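Long-range contacts in putative glyoxalase superfamily protein (Ralstonia eutropha, PDB 3IUZ), which probably acts as an iron(II)-dependent dioxygenase of the 2-oxoadipate dioxygenase/decarboxylase family, turning 2-oxoadipate into 2-hydroxyglutarate: residues 203-211 / 229-237; 5-14 / 44-55. All coordinates share one frame; numbering follows the deposited sequence.

Contact 2 (5-14 with 44-55) comes first along the chain and is complete before contact 1 (203-211 with 229-237) opens, so the two stand in series. Their centres lie about 22 Å apart, yet they meet through helix 42-60: Leu53 CD2 lies 3.8 Å from Phe204 CD1, and Leu53 CB is 3.8 Å from Phe236 CE2. Helix 42-60 thus packs against the N-terminal helix 4-14 in contact 2 and against the two phenylalanines of contact 1. Contact 1 in turn leads from helix 224-232 into strand 238-242 of the large mixed sheet. Through Leu53 the N-terminal helical pair is packed onto the loop and turn that lead to this sheet in a probable dioxygenase of the glyoxalase clan.

Contact 1: residues 203-211 / 229-237; sequences CFERQHGVP and IATEGNAFN
Arg206 of the loop 203-211 lies along the last turn of helix 224-232. CB sits 3.8 Å from Glu232 O and CG the same distance from Gly233 N; with CG anti to the backbone N (chi1 -165°), the chain runs beside the helix end. CG also lies on one side of the His208 ring, toward its rim, and CD approaches Thr231 O. This path is that of one of two conformers, so its outer part is less certain: there the chain bends at chi3, NE donates to His208 O, one face of the guanidinium has Gly209 C and Val210 N near its rim, and NH1 reaches Thr231 O through a water. A long, flexible side chain with several donors suits this mixed path.

His208 supplies the direct side-chain bond: NE2 donates to Ala230 O at 2.7 Å, nearly straight at 171°, with the acceptor in the ring plane although the nitrogen stands above the carbonyl plane. The flat ring thereby serves a carbonyl at the C-terminal end of the helix.

Gly233 packs CA against CA of Arg206, leaving no room for a side chain, and its positive phi also suits glycine. Beyond it Asn234 N donates to Glu205 O, while a water links Asn234 OD1 to Cys203 O; Asn234 ND2 donates to Arg86 O of strand 80-87. In the conformer described for Phe236, its ring meets Phe204 obliquely. The arrangement is a helix C-terminus ended by glycine in a type II' turn, Glu232 to Ala235, which leads toward strand 238-242 of the mixed sheet.

Contact 2: residues 5-14 / 44-55; sequences NIATLLSANL and EIAQALNMVLFA
The amide of Asn5 and the carboxylate of Glu44 meet with their planes 85° apart, almost perpendicular. ND2 donates along a nearly straight line to Glu44 OE1 at 3.0 Å, the acceptor lying in the amide plane. On the carboxylate the approach is from the syn side, 32° out of plane. Glu44 extends beyond CG, long enough to bring its oxygen to the neighbouring helix; OE1 also accepts from Thr41 N, and Asn5 ND2 donates to Gly38 O as well. A third flat group, the Asn13 amide, turns back to its own helix, ND2 reaching Leu9 O with that oxygen in the amide plane, and also Ala194 O.

Apart from the Asn5-Glu44 bond, the interface is largely aliphatic. Ile6 enters as a knob into a hole made by Glu44, Gln47, Ala48 and Met51. Its CG2 branch, set anti to the backbone N, touches SE of Met51, a selenomethionine, at 3.7 Å, while CD1 reaches Gln47 CG. Ala48 has only a methyl, and this small side chain lets Leu9 CB approach its CB to 3.7 Å. Leu10 forks: CD1 meets the terminal methyl of Met51, and CD2 presses on Val52 CG2 at 3.4 Å, a tight pair whose side chains run past each other in opposite directions. Leu14 CD2 ends the row between Val52 and Ala55.

The axes of segments 5-14 and 44-55 approach to 9.2 Å, their directions differing by 42°. Helix 16-25 packs on Leu10 and Leu14, helix 190-200 on Asn13 and Ala48, and helix 101-110 on Ile45, so the pair forms part of a helical cluster.

Contact 1: residues 203-211 / 229-237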
ATOM      1  N   CYS A 203      -3.272  -9.711  -3.480  1.00 15.23           N
ATOM      2  CA  CYS A 203      -3.189  -9.772  -2.024  1.00 15.30           C
ATOM      3  C   CYS A 203      -3.472  -8.419  -1.384  1.00 16.03           C
ATOM      4  O   CYS A 203      -3.870  -8.329  -0.201  1.00 16.39           O
ATOM      5  CB  CYS A 203      -1.784 -10.239  -1.574  1.00 16.55           C
ATOM      6  SG  CYS A 203      -1.304 -11.884  -2.192  1.00 16.87           S
ATOM      7  N   PHE A 204      -3.221  -7.344  -2.145  1.00 16.61           N
ATOM      8  CA  PHE A 204      -3.416  -5.976  -1.677  1.00 17.49           C
ATOM      9  C   PHE A 204      -4.821  -5.510  -2.005  1.00 17.86           C
ATOM     10  O   PHE A 204      -5.033  -4.501  -2.734  1.00 18.30           O
ATOM     11  CB  PHE A 204      -2.335  -5.054  -2.257  1.00 16.73           C
ATOM     12  CG  PHE A 204      -0.954  -5.493  -1.913  1.00 16.61           C
ATOM     13  CD1 PHE A 204      -0.316  -6.459  -2.676  1.00 17.98           C
ATOM     14  CD2 PHE A 204      -0.302  -4.981  -0.802  1.00 18.51           C
ATOM     15  CE1 PHE A 204       0.927  -6.907  -2.355  1.00 16.10           C
ATOM     16  CE2 PHE A 204       0.975  -5.412  -0.487  1.00 19.00           C
ATOM     17  CZ  PHE A 204       1.587  -6.353  -1.244  1.00 15.01           C
ATOM     18  N   GLU A 205      -5.759  -6.218  -1.380  1.00 18.35           N
ATOM     19  CA  GLU A 205      -7.187  -6.046  -1.624  0.50 18.76           C
ATOM     20  C   GLU A 205      -7.996  -6.595  -0.429  1.00 18.57           C
ATOM     21  O   GLU A 205      -7.440  -7.141   0.523  1.00 18.70           O
ATOM     22  CB  GLU A 205      -7.587  -6.790  -2.899  0.50 18.51           C
ATOM     23  CG  GLU A 205      -6.926  -6.322  -4.186  0.50 19.69           C
ATOM     24  CD  GLU A 205      -7.187  -4.861  -4.527  0.50 22.00           C
ATOM     25  OE1 GLU A 205      -8.103  -4.229  -3.948  0.50 20.55           O
ATOM     26  OE2 GLU A 205      -6.464  -4.351  -5.415  0.50 22.82           O
ATOM     27  N   ARG A 206      -9.312  -6.444  -0.487  1.00 17.94           N
ATOM     28  CA  ARG A 206     -10.217  -6.946   0.553  0.50 17.02           C
ATOM     29  C   ARG A 206     -10.370  -8.449   0.358  1.00 16.94           C
ATOM     30  O   ARG A 206     -10.840  -8.868  -0.664  1.00 16.09           O
ATOM     31  CB  ARG A 206     -11.583  -6.256   0.438  0.50 16.96           C
ATOM     32  CG  ARG A 206     -12.531  -6.397   1.644  0.50 17.34           C
ATOM     33  CD  ARG A 206     -13.996  -6.143   1.255  0.50 15.80           C
ATOM     34  NE  ARG A 206     -14.524  -7.277   0.516  0.50 16.74           N
ATOM     35  CZ  ARG A 206     -15.576  -7.245  -0.298  0.50 17.71           C
ATOM     36  NH1 ARG A 206     -16.271  -6.122  -0.450  0.50 18.29           N
ATOM     37  NH2 ARG A 206     -15.937  -8.350  -0.953  0.50 17.25           N
ATOM     38  N   GLN A 207      -9.997  -9.237   1.363  1.00 16.01           N
ATOM     39  CA  GLN A 207     -10.071 -10.703   1.311  1.00 14.83           C
ATOM     40  C   GLN A 207     -11.331 -11.302   1.927  1.00 16.01           C
ATOM     41  O   GLN A 207     -11.630 -12.482   1.708  1.00 14.52           O
ATOM     42  CB  GLN A 207      -8.869 -11.256   2.035  1.00 14.71           C
ATOM     43  CG  GLN A 207      -7.539 -10.756   1.431  1.00 15.39           C
ATOM     44  CD  GLN A 207      -7.447 -10.969  -0.035  1.00 16.97           C
ATOM     45  OE1 GLN A 207      -7.928 -11.973  -0.545  1.00 16.65           O
ATOM     46  NE2 GLN A 207      -6.778 -10.072  -0.730  1.00 18.28           N
ATOM     47  N   HIS A 208     -12.066 -10.496   2.694  1.00 15.95           N
ATOM     48  CA  HIS A 208     -13.359 -10.903   3.230  1.00 16.52           C
ATOM     49  C   HIS A 208     -14.510 -10.508   2.300  1.00 17.29           C
ATOM     50  O   HIS A 208     -14.346  -9.671   1.407  1.00 18.17           O
ATOM     51  CB  HIS A 208     -13.560 -10.377   4.672  1.00 16.31           C
ATOM     52  CG  HIS A 208     -13.456  -8.892   4.815  1.00 15.75           C
ATOM     53  ND1 HIS A 208     -12.313  -8.255   5.277  1.00 16.77           N
ATOM     54  CD2 HIS A 208     -14.357  -7.909   4.549  1.00 14.15           C
ATOM     55  CE1 HIS A 208     -12.526  -6.944   5.284  1.00 15.16           C
ATOM     56  NE2 HIS A 208     -13.762  -6.712   4.863  1.00 14.18           N
ATOM     57  N   GLY A 209     -15.688 -11.116   2.505  1.00 17.03           N
ATOM     58  CA  GLY A 209     -16.858 -10.821   1.695  1.00 17.35           C
ATOM     59  C   GLY A 209     -17.515  -9.522   2.117  1.00 18.30           C
ATOM     60  O   GLY A 209     -17.098  -8.902   3.081  1.00 17.94           O
ATOM     61  N   VAL A 210     -18.552  -9.140   1.378  1.00 18.41           N
ATOM     62  CA  VAL A 210     -19.321  -7.943   1.655  1.00 19.29           C
ATOM     63  C   VAL A 210     -19.785  -8.005   3.098  1.00 18.32           C
ATOM     64  O   VAL A 210     -20.411  -8.949   3.485  1.00 18.77           O
ATOM     65  CB  VAL A 210     -20.537  -7.830   0.699  1.00 19.43           C
ATOM     66  CG1 VAL A 210     -21.393  -6.633   1.044  1.00 18.44           C
ATOM     67  CG2 VAL A 210     -20.075  -7.804  -0.765  1.00 21.31           C
ATOM     68  N   PRO A 211     -19.454  -7.011   3.906  1.00 18.10           N
ATOM     69  CA  PRO A 211     -19.937  -7.030   5.280  1.00 17.91           C
ATOM     70  C   PRO A 211     -21.373  -6.520   5.437  1.00 18.24           C
ATOM     71  O   PRO A 211     -21.885  -5.789   4.578  1.00 16.58           O
ATOM     72  CB  PRO A 211     -19.021  -6.042   5.976  1.00 18.34           C
ATOM     73  CG  PRO A 211     -18.743  -5.062   4.953  1.00 18.17           C
ATOM     74  CD  PRO A 211     -18.608  -5.844   3.660  1.00 19.23           C
ATOM     75  N   ILE A 229     -11.198  -0.621   7.396  1.00 14.76           N
ATOM     76  CA  ILE A 229     -10.724  -1.972   7.097  1.00 15.03           C
ATOM     77  C   ILE A 229     -11.870  -2.878   6.675  1.00 15.20           C
ATOM     78  O   ILE A 229     -11.749  -3.657   5.747  1.00 15.29           O
ATOM     79  CB  ILE A 229      -9.927  -2.588   8.264  1.00 15.07           C
ATOM     80  CG1 ILE A 229      -8.702  -1.714   8.579  1.00 15.84           C
ATOM     81  CG2 ILE A 229      -9.528  -4.025   7.881  1.00 14.29           C
ATOM     82  CD1 ILE A 229      -7.912  -2.107   9.838  1.00 14.18           C
ATOM     83  N   ALA A 230     -13.019  -2.731   7.326  1.00 16.10           N
ATOM     84  CA  ALA A 230     -14.165  -3.519   6.951  1.00 16.30           C
ATOM     85  C   ALA A 230     -14.573  -3.362   5.496  1.00 16.25           C
ATOM     86  O   ALA A 230     -15.055  -4.314   4.874  1.00 15.75           O
ATOM     87  CB  ALA A 230     -15.353  -3.235   7.911  1.00 16.69           C
ATOM     88  N   THR A 231     -14.379  -2.173   4.928  1.00 16.01           N
ATOM     89  CA  THR A 231     -14.817  -1.945   3.560  1.00 16.39           C
ATOM     90  C   THR A 231     -13.671  -2.161   2.581  1.00 16.12           C
ATOM     91  O   THR A 231     -13.904  -2.649   1.475  1.00 15.67           O
ATOM     92  CB  THR A 231     -15.465  -0.523   3.343  1.00 16.28           C
ATOM     93  OG1 THR A 231     -14.439   0.480   3.242  1.00 16.58           O
ATOM     94  CG2 THR A 231     -16.442  -0.165   4.455  1.00 14.57           C
ATOM     95  N   GLU A 232     -12.457  -1.790   2.973  1.00 14.89           N
ATOM     96  CA  GLU A 232     -11.296  -1.823   2.043  1.00 16.04           C
ATOM     97  C   GLU A 232     -10.314  -2.994   2.245  1.00 15.29           C
ATOM     98  O   GLU A 232      -9.471  -3.264   1.389  1.00 16.56           O
ATOM     99  CB  GLU A 232     -10.465  -0.521   2.164  1.00 16.48           C
ATOM    100  CG  GLU A 232     -11.270   0.752   2.028  1.00 17.55           C
ATOM    101  CD  GLU A 232     -12.101   0.749   0.775  1.00 17.32           C
ATOM    102  OE1 GLU A 232     -11.477   0.852  -0.312  1.00 17.75           O
ATOM    103  OE2 GLU A 232     -13.346   0.612   0.905  1.00 18.00           O
ATOM    104  N   GLY A 233     -10.416  -3.687   3.372  1.00 16.10           N
ATOM    105  CA  GLY A 233      -9.529  -4.814   3.674  1.00 16.37           C
ATOM    106  C   GLY A 233      -8.059  -4.416   3.673  1.00 16.19           C
ATOM    107  O   GLY A 233      -7.686  -3.399   4.291  1.00 15.78           O
ATOM    108  N   ASN A 234      -7.246  -5.202   2.959  1.00 15.09           N
ATOM    109  CA  ASN A 234      -5.811  -4.955   2.865  1.00 14.69           C
ATOM    110  C   ASN A 234      -5.380  -4.115   1.671  1.00 14.70           C
ATOM    111  O   ASN A 234      -4.177  -4.031   1.368  1.00 14.83           O
ATOM    112  CB  ASN A 234      -5.062  -6.290   2.819  1.00 15.14           C
ATOM    113  CG  ASN A 234      -5.475  -7.253   3.923  1.00 13.03           C
ATOM    114  OD1 ASN A 234      -5.783  -8.417   3.643  1.00 13.61           O
ATOM    115  ND2 ASN A 234      -5.447  -6.802   5.170  1.00 14.66           N
ATOM    116  N   ALA A 235      -6.325  -3.461   0.981  1.00 14.91           N
ATOM    117  CA  ALA A 235      -5.958  -2.512  -0.085  1.00 14.51           C
ATOM    118  C   ALA A 235      -5.127  -1.360   0.494  1.00 15.22           C
ATOM    119  O   ALA A 235      -5.322  -0.977   1.648  1.00 14.76           O
ATOM    120  CB  ALA A 235      -7.209  -1.967  -0.743  1.00 14.29           C
ATOM    121  N   PHE A 236      -4.207  -0.794  -0.264  1.00 15.49           N
ATOM    122  CA  PHE A 236      -3.445   0.390   0.184  0.50 15.39           C
ATOM    123  C   PHE A 236      -4.384   1.505   0.731  1.00 16.24           C
ATOM    124  O   PHE A 236      -5.358   1.889   0.050  1.00 15.07           O
ATOM    125  CB  PHE A 236      -2.628   0.986  -0.986  0.50 15.92           C
ATOM    126  CG  PHE A 236      -1.218   0.403  -1.197  0.50 16.21           C
ATOM    127  CD1 PHE A 236      -0.680  -0.580  -0.380  0.50 17.00           C
ATOM    128  CD2 PHE A 236      -0.412   0.908  -2.228  0.50 13.70           C
ATOM    129  CE1 PHE A 236       0.614  -1.065  -0.624  0.50 17.17           C
ATOM    130  CE2 PHE A 236       0.876   0.431  -2.452  0.50 14.69           C
ATOM    131  CZ  PHE A 236       1.395  -0.523  -1.655  0.50 14.14           C
ATOM    132  N   ASN A 237      -4.066   2.031   1.909  1.00 15.65           N
ATOM    133  CA  ASN A 237      -4.766   3.130   2.529  1.00 17.14           C
ATOM    134  C   ASN A 237      -4.325   4.453   1.860  1.00 17.64           C
ATOM    135  O   ASN A 237      -5.135   5.395   1.689  1.00 16.81           O
ATOM    136  CB  ASN A 237      -4.423   3.156   3.996  1.00 16.97           C
ATOM    137  CG  ASN A 237      -5.056   4.306   4.741  1.00 18.76           C
ATOM    138  OD1 ASN A 237      -4.394   5.274   4.999  1.00 20.28           O
ATOM    139  ND2 ASN A 237      -6.359   4.191   5.088  1.00 19.79           N
TER
HETATM  140  O   HOH W   1      -4.248 -10.141   1.979  1.00 13.96           O
HETATM  141  O   HOH W   2      -4.256  -1.747  -3.076  1.00 16.37           O
HETATM  142  O   HOH W   3     -16.342  -3.580   0.673  1.00 26.01           O
HETATM  143  O   HOH W   4      -8.658  -8.333   3.688  1.00 14.40           O

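Contact 2: residues 5-14 / 44-55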
ATOM      1  N   ASN A   5      14.258  -4.118 -17.768  1.00 14.38           N
ATOM      2  CA  ASN A   5      13.701  -5.213 -16.971  1.00 15.33           C
ATOM      3  C   ASN A   5      12.418  -4.777 -16.254  1.00 14.49           C
ATOM      4  O   ASN A   5      11.424  -5.474 -16.336  1.00 13.99           O
ATOM      5  CB  ASN A   5      14.692  -5.793 -15.990  1.00 15.65           C
ATOM      6  CG  ASN A   5      15.520  -6.895 -16.615  1.00 17.71           C
ATOM      7  OD1 ASN A   5      15.461  -7.119 -17.834  1.00 16.90           O
ATOM      8  ND2 ASN A   5      16.292  -7.584 -15.797  1.00 22.35           N
ATOM      9  N   ILE A   6      12.452  -3.617 -15.611  1.00 14.31           N
ATOM     10  CA  ILE A   6      11.264  -3.111 -14.899  1.00 16.01           C
ATOM     11  C   ILE A   6      10.135  -2.842 -15.916  1.00 16.34           C
ATOM     12  O   ILE A   6       8.969  -3.172 -15.692  1.00 16.16           O
ATOM     13  CB  ILE A   6      11.576  -1.882 -14.036  1.00 17.09           C
ATOM     14  CG1 ILE A   6      12.337  -2.333 -12.768  1.00 19.81           C
ATOM     15  CG2 ILE A   6      10.268  -1.167 -13.621  1.00 17.72           C
ATOM     16  CD1 ILE A   6      13.175  -1.268 -12.101  1.00 22.89           C
ATOM     17  N   ALA A   7      10.491  -2.303 -17.065  1.00 16.29           N
ATOM     18  CA  ALA A   7       9.491  -1.998 -18.071  1.00 17.69           C
ATOM     19  C   ALA A   7       8.787  -3.295 -18.519  1.00 16.78           C
ATOM     20  O   ALA A   7       7.568  -3.327 -18.717  1.00 17.90           O
ATOM     21  CB  ALA A   7      10.131  -1.240 -19.262  1.00 17.25           C
ATOM     22  N   THR A   8       9.551  -4.344 -18.736  1.00 18.00           N
ATOM     23  CA  THR A   8       8.985  -5.646 -19.155  1.00 17.75           C
ATOM     24  C   THR A   8       8.076  -6.236 -18.080  1.00 18.46           C
ATOM     25  O   THR A   8       6.956  -6.676 -18.366  1.00 18.95           O
ATOM     26  CB  THR A   8      10.079  -6.645 -19.471  1.00 19.25           C
ATOM     27  OG1 THR A   8      10.929  -6.070 -20.457  1.00 20.41           O
ATOM     28  CG2 THR A   8       9.501  -8.022 -20.035  1.00 16.44           C
ATOM     29  N   LEU A   9       8.532  -6.195 -16.830  1.00 17.25           N
ATOM     30  CA  LEU A   9       7.716  -6.656 -15.714  1.00 16.45           C
ATOM     31  C   LEU A   9       6.384  -5.878 -15.630  1.00 17.14           C
ATOM     32  O   LEU A   9       5.333  -6.476 -15.385  1.00 16.09           O
ATOM     33  CB  LEU A   9       8.501  -6.517 -14.387  1.00 15.31           C
ATOM     34  CG  LEU A   9       9.752  -7.380 -14.247  1.00 15.21           C
ATOM     35  CD1 LEU A   9      10.588  -6.931 -13.015  1.00 13.98           C
ATOM     36  CD2 LEU A   9       9.335  -8.907 -14.160  1.00 11.95           C
ATOM     37  N   LEU A  10       6.447  -4.565 -15.801  1.00 17.10           N
ATOM     38  CA  LEU A  10       5.260  -3.695 -15.807  1.00 19.99           C
ATOM     39  C   LEU A  10       4.318  -4.024 -16.964  1.00 18.67           C
ATOM     40  O   LEU A  10       3.102  -4.242 -16.788  1.00 20.26           O
ATOM     41  CB  LEU A  10       5.673  -2.199 -15.898  1.00 19.48           C
ATOM     42  CG  LEU A  10       6.271  -1.583 -14.621  1.00 23.49           C
ATOM     43  CD1 LEU A  10       6.405  -0.055 -14.696  1.00 19.76           C
ATOM     44  CD2 LEU A  10       5.453  -1.938 -13.435  1.00 21.67           C
ATOM     45  N   SER A  11       4.900  -4.131 -18.127  1.00 19.20           N
ATOM     46  CA  SER A  11       4.153  -4.315 -19.371  1.00 20.01           C
ATOM     47  C   SER A  11       3.336  -5.602 -19.368  1.00 19.51           C
ATOM     48  O   SER A  11       2.217  -5.605 -19.831  1.00 18.71           O
ATOM     49  CB  SER A  11       5.114  -4.270 -20.571  1.00 20.37           C
ATOM     50  OG  SER A  11       4.381  -3.978 -21.739  1.00 26.11           O
ATOM     51  N   ALA A  12       3.888  -6.667 -18.789  1.00 19.58           N
ATOM     52  CA  ALA A  12       3.205  -7.963 -18.669  1.00 19.84           C
ATOM     53  C   ALA A  12       2.009  -7.836 -17.702  1.00 19.93           C
ATOM     54  O   ALA A  12       1.052  -8.564 -17.791  1.00 21.22           O
ATOM     55  CB  ALA A  12       4.165  -9.038 -18.179  1.00 18.90           C
ATOM     56  N   ASN A  13       2.048  -6.887 -16.791  1.00 20.54           N
ATOM     57  CA  ASN A  13       0.943  -6.698 -15.890  1.00 20.50           C
ATOM     58  C   ASN A  13      -0.017  -5.553 -16.238  1.00 22.09           C
ATOM     59  O   ASN A  13      -1.160  -5.619 -15.866  1.00 23.72           O
ATOM     60  CB  ASN A  13       1.482  -6.492 -14.489  1.00 20.92           C
ATOM     61  CG  ASN A  13       1.984  -7.793 -13.893  1.00 20.30           C
ATOM     62  OD1 ASN A  13       1.218  -8.488 -13.271  1.00 21.59           O
ATOM     63  ND2 ASN A  13       3.251  -8.145 -14.124  1.00 17.71           N
ATOM     64  N   LEU A  14       0.462  -4.495 -16.890  1.00 21.85           N
ATOM     65  CA  LEU A  14      -0.316  -3.302 -17.107  1.00 22.68           C
ATOM     66  C   LEU A  14      -0.627  -3.043 -18.576  1.00 23.31           C
ATOM     67  O   LEU A  14      -1.474  -2.187 -18.872  1.00 23.66           O
ATOM     68  CB  LEU A  14       0.422  -2.078 -16.524  1.00 22.33           C
ATOM     69  CG  LEU A  14       0.570  -1.956 -15.006  1.00 22.58           C
ATOM     70  CD1 LEU A  14       1.493  -0.785 -14.689  1.00 20.69           C
ATOM     71  CD2 LEU A  14      -0.780  -1.756 -14.293  1.00 22.31           C
ATOM     72  N   GLU A  44      14.582  -5.469  -8.649  1.00 15.04           N
ATOM     73  CA  GLU A  44      13.767  -5.118  -9.801  1.00 14.89           C
ATOM     74  C   GLU A  44      12.291  -5.554  -9.632  1.00 15.75           C
ATOM     75  O   GLU A  44      11.363  -4.795  -9.973  1.00 14.45           O
ATOM     76  CB  GLU A  44      14.332  -5.752 -11.058  1.00 15.52           C
ATOM     77  CG  GLU A  44      15.710  -5.190 -11.467  1.00 16.63           C
ATOM     78  CD  GLU A  44      16.408  -5.959 -12.567  1.00 16.19           C
ATOM     79  OE1 GLU A  44      15.999  -7.105 -12.898  1.00 19.49           O
ATOM     80  OE2 GLU A  44      17.384  -5.403 -13.116  1.00 18.80           O
ATOM     81  N   ILE A  45      12.087  -6.776  -9.139  1.00 13.51           N
ATOM     82  CA  ILE A  45      10.753  -7.282  -8.979  1.00 14.65           C
ATOM     83  C   ILE A  45      10.011  -6.461  -7.930  1.00 15.03           C
ATOM     84  O   ILE A  45       8.816  -6.117  -8.109  1.00 14.24           O
ATOM     85  CB  ILE A  45      10.754  -8.796  -8.644  1.00 14.47           C
ATOM     86  CG1 ILE A  45      11.158  -9.576  -9.894  1.00 16.12           C
ATOM     87  CG2 ILE A  45       9.386  -9.283  -8.119  1.00 13.15           C
ATOM     88  CD1 ILE A  45      11.727 -11.032  -9.572  1.00 13.31           C
ATOM     89  N   ALA A  46      10.698  -6.163  -6.828  1.00 14.36           N
ATOM     90  CA  ALA A  46      10.069  -5.407  -5.749  1.00 15.40           C
ATOM     91  C   ALA A  46       9.651  -4.016  -6.217  1.00 15.45           C
ATOM     92  O   ALA A  46       8.541  -3.546  -5.901  1.00 14.46           O
ATOM     93  CB  ALA A  46      10.989  -5.312  -4.536  1.00 14.08           C
ATOM     94  N   GLN A  47      10.533  -3.361  -6.956  1.00 14.71           N
ATOM     95  CA  GLN A  47      10.269  -2.041  -7.518  1.00 16.07           C
ATOM     96  C   GLN A  47       9.102  -2.096  -8.532  1.00 16.05           C
ATOM     97  O   GLN A  47       8.162  -1.259  -8.431  1.00 15.62           O
ATOM     98  CB  GLN A  47      11.528  -1.470  -8.147  1.00 17.02           C
ATOM     99  CG  GLN A  47      11.356  -0.152  -8.887  1.00 19.12           C
ATOM    100  CD  GLN A  47      10.996   0.967  -8.007  1.00 20.36           C
ATOM    101  OE1 GLN A  47      11.245   0.946  -6.800  1.00 19.94           O
ATOM    102  NE2 GLN A  47      10.404   2.007  -8.612  1.00 23.16           N
ATOM    103  N   ALA A  48       9.102  -3.111  -9.410  1.00 14.32           N
ATOM    104  CA  ALA A  48       7.999  -3.261 -10.396  1.00 15.01           C
ATOM    105  C   ALA A  48       6.697  -3.550  -9.706  1.00 15.20           C
ATOM    106  O   ALA A  48       5.682  -2.890 -10.057  1.00 15.18           O
ATOM    107  CB  ALA A  48       8.271  -4.270 -11.447  1.00 14.30           C
ATOM    108  N   LEU A  49       6.693  -4.451  -8.718  1.00 14.96           N
ATOM    109  CA  LEU A  49       5.445  -4.699  -7.952  1.00 15.36           C
ATOM    110  C   LEU A  49       4.895  -3.370  -7.386  1.00 16.09           C
ATOM    111  O   LEU A  49       3.690  -3.090  -7.504  1.00 15.06           O
ATOM    112  CB  LEU A  49       5.625  -5.691  -6.821  1.00 14.42           C
ATOM    113  CG  LEU A  49       4.495  -5.867  -5.816  1.00 15.87           C
ATOM    114  CD1 LEU A  49       3.244  -6.452  -6.519  1.00 14.65           C
ATOM    115  CD2 LEU A  49       4.916  -6.704  -4.593  1.00 14.74           C
ATOM    116  N   ASN A  50       5.783  -2.588  -6.765  1.00 15.71           N
ATOM    117  CA  ASN A  50       5.392  -1.344  -6.149  1.00 16.75           C
ATOM    118  C   ASN A  50       4.748  -0.397  -7.138  1.00 16.61           C
ATOM    119  O   ASN A  50       3.798   0.270  -6.793  1.00 16.26           O
ATOM    120  CB  ASN A  50       6.573  -0.630  -5.492  1.00 16.87           C
ATOM    121  CG  ASN A  50       6.989  -1.290  -4.194  1.00 21.13           C
ATOM    122  OD1 ASN A  50       6.303  -2.205  -3.744  1.00 26.66           O
ATOM    123  ND2 ASN A  50       8.169  -0.887  -3.631  1.00 25.96           N
HETATM  124  N   MSE A  51       5.305  -0.341  -8.340  1.00 16.14           N
HETATM  125  CA  MSE A  51       4.805   0.521  -9.347  1.00 16.14           C
HETATM  126  C   MSE A  51       3.406   0.063  -9.828  1.00 16.86           C
HETATM  127  O   MSE A  51       2.569   0.904 -10.169  1.00 16.29           O
HETATM  128  CB  MSE A  51       5.829   0.612 -10.496  1.00 14.87           C
HETATM  129  CG  MSE A  51       7.162   1.392 -10.099  1.00 15.53           C
HETATM  130 SE   MSE A  51       8.442   1.296 -11.464  0.75 14.19          SE
HETATM  131  CE  MSE A  51       7.888   2.778 -12.589  1.00 19.63           C
ATOM    132  N   VAL A  52       3.189  -1.261  -9.910  1.00 16.64           N
ATOM    133  CA  VAL A  52       1.914  -1.801 -10.323  1.00 16.48           C
ATOM    134  C   VAL A  52       0.898  -1.444  -9.265  1.00 15.90           C
ATOM    135  O   VAL A  52      -0.221  -0.992  -9.598  1.00 14.57           O
ATOM    136  CB  VAL A  52       1.985  -3.312 -10.601  1.00 16.68           C
ATOM    137  CG1 VAL A  52       0.578  -3.879 -10.841  1.00 16.97           C
ATOM    138  CG2 VAL A  52       2.955  -3.569 -11.773  1.00 14.97           C
ATOM    139  N   LEU A  53       1.312  -1.532  -7.991  1.00 15.70           N
ATOM    140  CA  LEU A  53       0.414  -1.256  -6.885  1.00 16.29           C
ATOM    141  C   LEU A  53       0.065   0.251  -6.825  1.00 17.08           C
ATOM    142  O   LEU A  53      -1.067   0.631  -6.563  1.00 17.62           O
ATOM    143  CB  LEU A  53       1.002  -1.763  -5.542  1.00 16.83           C
ATOM    144  CG  LEU A  53       1.047  -3.295  -5.371  1.00 16.49           C
ATOM    145  CD1 LEU A  53       1.796  -3.672  -4.059  1.00 14.71           C
ATOM    146  CD2 LEU A  53      -0.384  -3.895  -5.420  1.00 17.36           C
ATOM    147  N   PHE A  54       1.056   1.082  -7.070  1.00 16.88           N
ATOM    148  CA  PHE A  54       0.891   2.515  -7.227  1.00 16.37           C
ATOM    149  C   PHE A  54      -0.114   2.850  -8.346  1.00 16.26           C
ATOM    150  O   PHE A  54      -1.053   3.616  -8.136  1.00 15.38           O
ATOM    151  CB  PHE A  54       2.247   3.187  -7.474  1.00 16.55           C
ATOM    152  CG  PHE A  54       2.172   4.699  -7.542  1.00 18.19           C
ATOM    153  CD1 PHE A  54       2.107   5.447  -6.383  1.00 17.03           C
ATOM    154  CD2 PHE A  54       2.128   5.364  -8.759  1.00 17.50           C
ATOM    155  CE1 PHE A  54       2.020   6.858  -6.424  1.00 20.79           C
ATOM    156  CE2 PHE A  54       1.987   6.775  -8.817  1.00 19.98           C
ATOM    157  CZ  PHE A  54       1.982   7.533  -7.629  1.00 18.00           C
ATOM    158  N   ALA A  55       0.030   2.233  -9.506  1.00 16.06           N
ATOM    159  CA  ALA A  55      -0.931   2.430 -10.569  1.00 16.90           C
ATOM    160  C   ALA A  55      -2.351   2.057 -10.145  1.00 18.48           C
ATOM    161  O   ALA A  55      -3.325   2.717 -10.558  1.00 18.98           O
ATOM    162  CB  ALA A  55      -0.515   1.677 -11.800  1.00 16.93           C
TER